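Long-range contact in Cow rumen GH26 endo-mannanase (Metagenome, PDB 6UEH), which probably hydrolyses internal beta-1,4-mannosidic linkages in mannans such as galactomannan, as an endo-acting GH26 glycoside hydrolase: residues F207-T221 / Y284-R298. Residues are numbered along the deposited sequence; the frame is centred on the assembly and turned at random.
Sequences FMNYNPLYGWDDQTT and YWNEAIKMLAEQLQR
Phe207 packs against Leu292 and Leu296, its CB 3.8 Å from Leu292 CD1 and its ring meeting Leu296 CD2 obliquely, at the root of a loop in the (beta/alpha)8 TIM barrel of family GH26. This loop carries the chain from strand 202-206 to helix 220-230, and here it lies along helix 280-301; Leu306 of strand 306-309 also touches the Phe207 side chain. Farther toward the start of the helix, Pro212 sits over Ala288 and Met291. The extended thioether brings Met291 CE alongside the proline, 3.8 Å from its CB, while Leu213 lies across Tyr284, whose hydroxyl is hydrogen-bonded to the Asn242 carbonyl. Between these two apolar patches water 2 donates to both Tyr210 O and Ala288 O, bridging loop and helix backbones.

The polar edge begins at Tyr210. Gln295 bends at chi2 (-52°), which folds its chain over one face of the phenol ring: CG stands 3.6 Å from the ring centroid in a CH-pi contact, and the amide stacks nearly flat, 13° from the ring plane. Gln295 OE1 then accepts in its carbonyl plane from Thr221 OG1 at 2.7 Å and from Arg298 NH1 at 2.8 Å. A leucine in place of Gln295 would probably leave the Thr221 hydroxyl without this acceptor and Arg298 less firmly oriented. Thr221 CG2 rests over one face of that guanidinium, offset toward its rim, and Glu222 salt-bridges its NH2. At this edge water 1 accepts from Tyr210 OH and from Arg298 NH1 and donates to Asp217 OD1 at 2.7 Å.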
loop_
_atom_site.group_PDB
_atom_site.type_symbol
_atom_site.label_atom_id
_atom_site.label_comp_id
_atom_site.label_asym_id
_atom_site.label_seq_id
_atom_site.Cartn_x
_atom_site.Cartn_y
_atom_site.Cartn_z
ATOM N N PHE A 207 15.770 -11.284 7.111
ATOM C CA PHE A 207 16.795 -12.307 6.932
ATOM C C PHE A 207 18.103 -11.767 6.362
ATOM O O PHE A 207 18.903 -12.526 5.819
ATOM C CB PHE A 207 16.270 -13.424 6.025
ATOM C CG PHE A 207 15.220 -14.280 6.668
ATOM C CD1 PHE A 207 15.579 -15.336 7.488
ATOM C CD2 PHE A 207 13.875 -14.025 6.461
ATOM C CE1 PHE A 207 14.616 -16.123 8.091
ATOM C CE2 PHE A 207 12.909 -14.810 7.058
ATOM C CZ PHE A 207 13.280 -15.859 7.874
ATOM N N MET A 208 18.328 -10.464 6.505
ATOM C CA MET A 208 19.470 -9.810 5.870
ATOM C C MET A 208 20.827 -10.353 6.328
ATOM O O MET A 208 21.788 -10.360 5.558
ATOM C CB MET A 208 19.411 -8.300 6.119
ATOM C CG MET A 208 19.369 -7.915 7.589
ATOM S SD MET A 208 19.066 -6.153 7.829
ATOM C CE MET A 208 20.495 -5.460 7.007
ATOM N N ASN A 209 20.910 -10.820 7.571
ATOM C CA ASN A 209 22.200 -11.223 8.127
ATOM C C ASN A 209 22.627 -12.639 7.744
ATOM O O ASN A 209 23.729 -13.071 8.076
ATOM C CB ASN A 209 22.183 -11.071 9.648
ATOM C CG ASN A 209 22.212 -9.620 10.078
ATOM O OD1 ASN A 209 22.925 -8.806 9.491
ATOM N ND2 ASN A 209 21.423 -9.283 11.095
ATOM N N TYR A 210 21.758 -13.354 7.040
ATOM C CA TYR A 210 22.129 -14.643 6.471
ATOM C C TYR A 210 22.641 -14.438 5.049
ATOM O O TYR A 210 22.055 -14.948 4.095
ATOM C CB TYR A 210 20.942 -15.607 6.467
ATOM C CG TYR A 210 20.336 -15.898 7.826
ATOM C CD1 TYR A 210 20.818 -16.931 8.622
ATOM C CD2 TYR A 210 19.263 -15.153 8.300
ATOM C CE1 TYR A 210 20.253 -17.207 9.861
ATOM C CE2 TYR A 210 18.692 -15.419 9.534
ATOM C CZ TYR A 210 19.191 -16.445 10.310
ATOM O OH TYR A 210 18.620 -16.708 11.535
ATOM N N ASN A 211 23.731 -13.686 4.911
ATOM C CA ASN A 211 24.248 -13.300 3.597
ATOM C C ASN A 211 25.688 -13.785 3.375
ATOM O O ASN A 211 26.376 -14.144 4.328
ATOM C CB ASN A 211 24.168 -11.779 3.436
ATOM C CG ASN A 211 25.131 -11.047 4.345
ATOM O OD1 ASN A 211 26.317 -10.920 4.035
ATOM N ND2 ASN A 211 24.626 -10.553 5.471
ATOM N N PRO A 212 26.147 -13.805 2.110
ATOM C CA PRO A 212 27.493 -14.320 1.820
ATOM C C PRO A 212 28.645 -13.347 2.086
ATOM O O PRO A 212 29.797 -13.720 1.859
ATOM C CB PRO A 212 27.427 -14.642 0.318
ATOM C CG PRO A 212 25.969 -14.667 -0.024
ATOM C CD PRO A 212 25.353 -13.654 0.880
ATOM N N LEU A 213 28.349 -12.139 2.557
ATOM C CA LEU A 213 29.372 -11.102 2.696
ATOM C C LEU A 213 29.875 -10.942 4.127
ATOM O O LEU A 213 31.080 -10.943 4.376
ATOM C CB LEU A 213 28.830 -9.765 2.190
ATOM C CG LEU A 213 28.427 -9.741 0.714
ATOM C CD1 LEU A 213 27.815 -8.402 0.339
ATOM C CD2 LEU A 213 29.627 -10.049 -0.171
ATOM N N TYR A 214 28.944 -10.790 5.061
ATOM C CA TYR A 214 29.275 -10.616 6.469
ATOM C C TYR A 214 28.325 -11.449 7.321
ATOM O O TYR A 214 28.050 -11.120 8.475
ATOM C CB TYR A 214 29.198 -9.138 6.863
ATOM C CG TYR A 214 27.891 -8.471 6.486
ATOM C CD1 TYR A 214 27.716 -7.899 5.231
ATOM C CD2 TYR A 214 26.831 -8.416 7.381
ATOM C CE1 TYR A 214 26.525 -7.293 4.879
ATOM C CE2 TYR A 214 25.632 -7.808 7.037
ATOM C CZ TYR A 214 25.486 -7.249 5.786
ATOM O OH TYR A 214 24.297 -6.645 5.435
ATOM N N GLY A 215 27.833 -12.534 6.732
ATOM C CA GLY A 215 26.787 -13.337 7.335
ATOM C C GLY A 215 27.095 -13.899 8.706
ATOM O O GLY A 215 28.225 -14.296 8.996
ATOM N N TRP A 216 26.075 -13.919 9.557
ATOM C CA TRP A 216 26.168 -14.553 10.863
ATOM C C TRP A 216 24.800 -15.113 11.233
ATOM O O TRP A 216 23.916 -15.206 10.380
ATOM C CB TRP A 216 26.684 -13.572 11.925
ATOM C CG TRP A 216 25.951 -12.255 12.017
ATOM C CD1 TRP A 216 25.897 -11.274 11.066
ATOM C CD2 TRP A 216 25.208 -11.762 13.141
ATOM N NE1 TRP A 216 25.150 -10.213 11.521
ATOM C CE2 TRP A 216 24.717 -10.487 12.792
ATOM C CE3 TRP A 216 24.902 -12.280 14.404
ATOM C CZ2 TRP A 216 23.938 -9.722 13.660
ATOM C CZ3 TRP A 216 24.128 -11.517 15.266
ATOM C CH2 TRP A 216 23.656 -10.253 14.890
ATOM N N ASP A 217 24.632 -15.496 12.493
ATOM C CA ASP A 217 23.387 -16.106 12.953
ATOM C C ASP A 217 22.728 -15.231 14.016
ATOM O O ASP A 217 23.058 -15.340 15.195
ATOM C CB ASP A 217 23.657 -17.513 13.507
ATOM C CG ASP A 217 22.382 -18.310 13.763
ATOM O OD1 ASP A 217 21.282 -17.718 13.771
ATOM O OD2 ASP A 217 22.482 -19.538 13.970
ATOM N N ASP A 218 21.795 -14.375 13.604
ATOM C CA ASP A 218 21.135 -13.481 14.554
ATOM C C ASP A 218 19.873 -14.109 15.141
ATOM O O ASP A 218 19.057 -13.418 15.754
ATOM C CB ASP A 218 20.809 -12.122 13.906
ATOM C CG ASP A 218 19.822 -12.222 12.742
ATOM O OD1 ASP A 218 19.130 -13.251 12.587
ATOM O OD2 ASP A 218 19.725 -11.236 11.980
ATOM N N GLN A 219 19.722 -15.417 14.932
ATOM C CA GLN A 219 18.645 -16.211 15.530
ATOM C C GLN A 219 17.242 -15.789 15.089
ATOM O O GLN A 219 16.265 -16.035 15.801
ATOM C CB GLN A 219 18.738 -16.159 17.059
ATOM C CG GLN A 219 19.945 -16.886 17.634
ATOM C CD GLN A 219 19.741 -18.388 17.697
ATOM O OE1 GLN A 219 18.742 -18.867 18.231
ATOM N NE2 GLN A 219 20.688 -19.139 17.147
ATOM N N THR A 220 17.141 -15.169 13.917
ATOM C CA THR A 220 15.845 -14.763 13.377
ATOM C C THR A 220 14.922 -15.967 13.189
ATOM O O THR A 220 13.767 -15.937 13.604
ATOM C CB THR A 220 15.995 -14.022 12.030
ATOM O OG1 THR A 220 16.538 -12.715 12.257
ATOM C CG2 THR A 220 14.644 -13.881 11.336
ATOM N N THR A 221 15.448 -17.024 12.576
ATOM C CA THR A 221 14.667 -18.224 12.288
ATOM C C THR A 221 14.072 -18.836 13.555
ATOM O O THR A 221 12.907 -19.233 13.570
ATOM C CB THR A 221 15.523 -19.279 11.560
ATOM O OG1 THR A 221 16.047 -18.711 10.353
ATOM C CG2 THR A 221 14.690 -20.510 11.218
ATOM N N TYR A 284 26.645 -14.144 -7.294
ATOM C CA TYR A 284 26.424 -13.619 -5.949
ATOM C C TYR A 284 24.959 -13.730 -5.555
ATOM O O TYR A 284 24.637 -14.194 -4.460
ATOM C CB TYR A 284 26.866 -12.158 -5.820
ATOM C CG TYR A 284 26.487 -11.598 -4.467
ATOM C CD1 TYR A 284 27.202 -11.953 -3.329
ATOM C CD2 TYR A 284 25.391 -10.756 -4.318
ATOM C CE1 TYR A 284 26.852 -11.471 -2.086
ATOM C CE2 TYR A 284 25.031 -10.267 -3.073
ATOM C CZ TYR A 284 25.765 -10.628 -1.962
ATOM O OH TYR A 284 25.414 -10.148 -0.720
ATOM N N TRP A 285 24.084 -13.283 -6.452
ATOM C CA TRP A 285 22.639 -13.316 -6.243
ATOM C C TRP A 285 22.186 -14.733 -5.896
ATOM O O TRP A 285 21.402 -14.935 -4.968
ATOM C CB TRP A 285 21.930 -12.778 -7.498
ATOM C CG TRP A 285 20.419 -12.695 -7.470
ATOM C CD1 TRP A 285 19.567 -13.121 -8.448
ATOM C CD2 TRP A 285 19.590 -12.121 -6.445
ATOM N NE1 TRP A 285 18.266 -12.864 -8.095
ATOM C CE2 TRP A 285 18.251 -12.252 -6.870
ATOM C CE3 TRP A 285 19.849 -11.519 -5.208
ATOM C CZ2 TRP A 285 17.176 -11.807 -6.103
ATOM C CZ3 TRP A 285 18.779 -11.077 -4.448
ATOM C CH2 TRP A 285 17.458 -11.225 -4.898
ATOM N N ASN A 286 22.714 -15.716 -6.619
ATOM C CA ASN A 286 22.385 -17.114 -6.352
ATOM C C ASN A 286 22.873 -17.591 -4.988
ATOM O O ASN A 286 22.186 -18.361 -4.318
ATOM C CB ASN A 286 22.950 -18.013 -7.452
ATOM C CG ASN A 286 22.120 -17.966 -8.720
ATOM O OD1 ASN A 286 20.924 -17.677 -8.680
ATOM N ND2 ASN A 286 22.751 -18.250 -9.854
ATOM N N GLU A 287 24.057 -17.139 -4.578
ATOM C CA GLU A 287 24.583 -17.486 -3.260
ATOM C C GLU A 287 23.711 -16.903 -2.154
ATOM O O GLU A 287 23.443 -17.562 -1.151
ATOM C CB GLU A 287 26.023 -16.995 -3.093
ATOM C CG GLU A 287 27.056 -17.781 -3.876
ATOM C CD GLU A 287 28.474 -17.426 -3.468
ATOM O OE1 GLU A 287 28.645 -16.831 -2.383
ATOM O OE2 GLU A 287 29.415 -17.740 -4.228
ATOM N N ALA A 288 23.271 -15.662 -2.343
ATOM C CA ALA A 288 22.400 -15.008 -1.372
ATOM C C ALA A 288 21.048 -15.714 -1.287
ATOM O O ALA A 288 20.502 -15.904 -0.199
ATOM C CB ALA A 288 22.213 -13.541 -1.730
ATOM N N ILE A 289 20.513 -16.103 -2.440
ATOM C CA ILE A 289 19.256 -16.842 -2.484
ATOM C C ILE A 289 19.403 -18.192 -1.780
ATOM O O ILE A 289 18.504 -18.624 -1.054
ATOM C CB ILE A 289 18.781 -17.053 -3.935
ATOM C CG1 ILE A 289 18.380 -15.716 -4.559
ATOM C CG2 ILE A 289 17.605 -18.018 -3.992
ATOM C CD1 ILE A 289 18.059 -15.810 -6.037
ATOM N N LYS A 290 20.546 -18.840 -1.989
ATOM C CA LYS A 290 20.836 -20.130 -1.365
ATOM C C LYS A 290 20.810 -20.034 0.157
ATOM O O LYS A 290 20.220 -20.880 0.832
ATOM C CB LYS A 290 22.198 -20.657 -1.832
ATOM C CG LYS A 290 22.584 -22.014 -1.240
ATOM C CD LYS A 290 24.014 -22.402 -1.604
ATOM C CE LYS A 290 25.017 -21.424 -1.002
ATOM N NZ LYS A 290 26.437 -21.829 -1.235
ATOM N N MET A 291 21.452 -19.001 0.694
ATOM C CA MET A 291 21.525 -18.825 2.141
ATOM C C MET A 291 20.163 -18.457 2.718
ATOM O O MET A 291 19.813 -18.875 3.824
ATOM C CB MET A 291 22.565 -17.764 2.501
ATOM C CG MET A 291 23.973 -18.143 2.074
ATOM S SD MET A 291 25.251 -17.108 2.809
ATOM C CE MET A 291 26.718 -17.867 2.119
ATOM N N LEU A 292 19.394 -17.683 1.958
ATOM C CA LEU A 292 18.018 -17.379 2.326
ATOM C C LEU A 292 17.161 -18.641 2.338
ATOM O O LEU A 292 16.438 -18.902 3.302
ATOM C CB LEU A 292 17.414 -16.357 1.363
ATOM C CG LEU A 292 15.904 -16.144 1.509
ATOM C CD1 LEU A 292 15.585 -15.344 2.771
ATOM C CD2 LEU A 292 15.325 -15.477 0.268
ATOM N N ALA A 293 17.246 -19.418 1.260
ATOM C CA ALA A 293 16.429 -20.620 1.109
ATOM C C ALA A 293 16.715 -21.621 2.218
ATOM O O ALA A 293 15.821 -22.345 2.662
ATOM C CB ALA A 293 16.666 -21.258 -0.251
ATOM N N GLU A 294 17.968 -21.652 2.660
ATOM C CA GLU A 294 18.385 -22.539 3.736
ATOM C C GLU A 294 17.582 -22.261 5.003
ATOM O O GLU A 294 17.159 -23.182 5.696
ATOM C CB GLU A 294 19.884 -22.379 4.006
ATOM C CG GLU A 294 20.426 -23.273 5.108
ATOM C CD GLU A 294 21.929 -23.136 5.288
ATOM O OE1 GLU A 294 22.473 -23.742 6.234
ATOM O OE2 GLU A 294 22.568 -22.423 4.483
ATOM N N GLN A 295 17.362 -20.985 5.292
ATOM C CA GLN A 295 16.592 -20.597 6.467
ATOM C C GLN A 295 15.095 -20.831 6.269
ATOM O O GLN A 295 14.405 -21.281 7.185
ATOM C CB GLN A 295 16.863 -19.132 6.813
ATOM C CG GLN A 295 18.309 -18.873 7.177
ATOM C CD GLN A 295 18.808 -19.821 8.252
ATOM O OE1 GLN A 295 18.139 -20.037 9.263
ATOM N NE2 GLN A 295 19.984 -20.401 8.034
ATOM N N LEU A 296 14.601 -20.529 5.073
ATOM C CA LEU A 296 13.188 -20.716 4.758
ATOM C C LEU A 296 12.806 -22.192 4.778
ATOM O O LEU A 296 11.669 -22.542 5.101
ATOM C CB LEU A 296 12.858 -20.104 3.396
ATOM C CG LEU A 296 13.030 -18.584 3.331
ATOM C CD1 LEU A 296 12.683 -18.051 1.946
ATOM C CD2 LEU A 296 12.180 -17.913 4.404
ATOM N N GLN A 297 13.763 -23.049 4.434
ATOM C CA GLN A 297 13.546 -24.491 4.449
ATOM C C GLN A 297 13.356 -24.995 5.874
ATOM O O GLN A 297 12.535 -25.876 6.123
ATOM C CB GLN A 297 14.715 -25.221 3.782
ATOM C CG GLN A 297 14.559 -26.735 3.754
ATOM C CD GLN A 297 13.391 -27.184 2.897
ATOM O OE1 GLN A 297 13.268 -26.781 1.739
ATOM N NE2 GLN A 297 12.521 -28.020 3.463
ATOM N N ARG A 298 14.122 -24.433 6.805
ATOM C CA ARG A 298 13.981 -24.770 8.219
ATOM C C ARG A 298 12.555 -24.463 8.686
ATOM O O ARG A 298 11.940 -25.255 9.403
ATOM C CB ARG A 298 14.997 -24.002 9.066
ATOM C CG ARG A 298 16.455 -24.300 8.745
ATOM C CD ARG A 298 17.374 -23.390 9.547
ATOM N NE ARG A 298 17.263 -23.644 10.980
ATOM C CZ ARG A 298 17.581 -22.763 11.920
ATOM N NH1 ARG A 298 18.015 -21.561 11.578
ATOM N NH2 ARG A 298 17.460 -23.079 13.202
HETATM O O HOH W 1 19.189 -19.118 12.885
HETATM O O HOH W 2 20.698 -14.089 1.858
#